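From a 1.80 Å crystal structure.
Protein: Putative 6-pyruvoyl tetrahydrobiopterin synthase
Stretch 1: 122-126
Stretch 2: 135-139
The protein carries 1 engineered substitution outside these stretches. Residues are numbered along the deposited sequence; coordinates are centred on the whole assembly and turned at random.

Stretch 1, residues 122-126: LYKVT
Stretch 2 (135-139) FTYKG

How are the two stretches laid against each other? Residues 122-126 form one strand and 135-137 another, running antiparallel with their N-to-C directions at 156° and their axes approaching to 4.8 Å. The register pairs V125 with Y137 and T126 with T136, and K138, just past the second strand, lies beside K124 with the CA atoms 4.6 Å apart. V125 and Y137 are the hydrogen-bonded pair, CA-CA 5.4 Å: V125 N donates to Y137 O at 2.9 Å and a nearly straight 171°, and Y137 N returns a bond to V125 O at 3.0 Å and a more bent 147°. Backbone angles (phi/psi) are extended at V125 (-114/140), T126 (-117/137), T136 (-136/156) and Y137 (-149/135).

Why does K138 have the most surface covered by the other stretch? Its backbone leaves the extended region (-117/11), and its CA-to-CB bond points sideways, but a long side chain with chi angles m, t, t, t brings its end back to the first strand. There K138 NZ donates a hydrogen bond of 2.7 Å to Y123 OH. Along the way, K138 CG packs 3.9 Å from K124 CG, so the aliphatic part of the lysine is in contact as well as its charged end.

How does Y123 reach this lysine when its CA-to-CB bond points away? Its side chain, chi1 t and chi2 73°, brings the hydroxyl back close to the second stretch, and K138 NZ meets the ring obliquely. The Y123 backbone departs from the usual strand values (-117/-45). Its carbonyl is linked to the other stretch through a water that donates to Y123 O at 2.7 Å and to K138 O at 2.9 Å, a backbone bridge beside the side-chain bond.

What does T136 contribute on the face it shares with T126? The two CA atoms of this non-hydrogen-bonded pair are 4.4 Å apart, and T126 OG1 lies 3.6 Å from T136 CG2, with chi1 m at T126 and p at T136. T136 also packs its CB 3.9 Å from CD of K124, whose chi angles are t, t, 97° and t. A second water accepts from K124 NZ at 3.3 Å and lies 3.0 Å from T136 OG1, joining the two polar ends. Two CA-H...O contacts accompany the backbone pairing here: T136 CA to V125 O and T126 CA to F135 O, both 3.2 Å.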

# COMPACT_ATOMS: atom_id res chain seq x y z
N LEU A 122 11.77 12.91 20.81
CA LEU A 122 10.48 12.85 20.13
C LEU A 122 10.37 14.03 19.17
O LEU A 122 10.54 15.19 19.57
CB LEU A 122 9.29 12.85 21.12
CG LEU A 122 7.89 12.89 20.49
CD1 LEU A 122 7.67 11.65 19.57
CD2 LEU A 122 6.84 12.99 21.59
N TYR A 123 10.08 13.74 17.91
CA TYR A 123 10.15 14.77 16.91
C TYR A 123 8.77 15.04 16.26
O TYR A 123 8.37 16.18 16.08
CB TYR A 123 11.24 14.42 15.88
CG TYR A 123 11.28 15.37 14.72
CD1 TYR A 123 11.78 16.66 14.87
CD2 TYR A 123 10.80 14.99 13.47
CE1 TYR A 123 11.80 17.53 13.80
CE2 TYR A 123 10.80 15.87 12.41
CZ TYR A 123 11.31 17.13 12.58
OH TYR A 123 11.31 17.99 11.51
N LYS A 124 8.05 13.98 15.91
CA LYS A 124 6.78 14.19 15.23
C LYS A 124 5.84 13.00 15.44
O LYS A 124 6.29 11.84 15.46
CB LYS A 124 7.01 14.41 13.74
CG LYS A 124 5.70 14.70 12.98
CD LYS A 124 5.97 15.05 11.54
CE LYS A 124 5.80 13.84 10.66
NZ LYS A 124 6.13 14.11 9.21
N VAL A 125 4.55 13.29 15.57
CA VAL A 125 3.53 12.24 15.54
C VAL A 125 2.66 12.43 14.30
O VAL A 125 2.30 13.56 13.95
CB VAL A 125 2.65 12.29 16.83
CG1 VAL A 125 1.25 11.72 16.58
CG2 VAL A 125 3.33 11.56 17.98
N THR A 126 2.32 11.33 13.65
CA THR A 126 1.38 11.33 12.55
C THR A 126 0.17 10.48 12.95
O THR A 126 0.34 9.40 13.52
CB THR A 126 2.04 10.70 11.29
OG1 THR A 126 3.19 11.48 10.93
CG2 THR A 126 1.05 10.69 10.10
N PHE A 135 -2.73 13.60 9.50
CA PHE A 135 -2.43 14.74 10.40
C PHE A 135 -1.09 14.58 11.10
O PHE A 135 -0.72 13.47 11.50
CB PHE A 135 -3.54 14.86 11.44
CG PHE A 135 -4.90 14.95 10.82
CD1 PHE A 135 -5.51 16.18 10.63
CD2 PHE A 135 -5.54 13.80 10.34
CE1 PHE A 135 -6.75 16.28 10.00
CE2 PHE A 135 -6.79 13.90 9.70
CZ PHE A 135 -7.39 15.14 9.54
N THR A 136 -0.37 15.70 11.28
CA THR A 136 0.90 15.62 11.99
C THR A 136 1.03 16.74 12.99
O THR A 136 0.41 17.81 12.85
CB THR A 136 2.12 15.60 11.06
OG1 THR A 136 2.45 16.94 10.64
CG2 THR A 136 1.90 14.66 9.83
N TYR A 137 1.85 16.48 13.99
CA TYR A 137 2.02 17.44 15.09
C TYR A 137 3.44 17.29 15.59
O TYR A 137 3.94 16.16 15.73
CB TYR A 137 1.03 17.14 16.21
CG TYR A 137 1.16 18.08 17.39
CD1 TYR A 137 1.03 19.45 17.22
CD2 TYR A 137 1.42 17.58 18.67
CE1 TYR A 137 1.15 20.32 18.32
CE2 TYR A 137 1.53 18.42 19.75
CZ TYR A 137 1.39 19.79 19.57
OH TYR A 137 1.49 20.62 20.65
N LYS A 138 4.10 18.42 15.82
CA LYS A 138 5.49 18.44 16.30
C LYS A 138 5.68 19.07 17.68
O LYS A 138 6.81 19.31 18.12
CB LYS A 138 6.41 19.14 15.31
CG LYS A 138 6.63 18.38 14.00
CD LYS A 138 7.38 19.29 13.02
CE LYS A 138 7.91 18.53 11.84
NZ LYS A 138 8.99 19.34 11.15
N GLY A 139 4.58 19.32 18.37
CA GLY A 139 4.64 19.81 19.75
C GLY A 139 4.72 21.33 19.78
O GLY A 139 4.56 21.99 18.75
O HOH W 1 9.38 18.45 17.10
O HOH W 2 4.62 16.94 8.64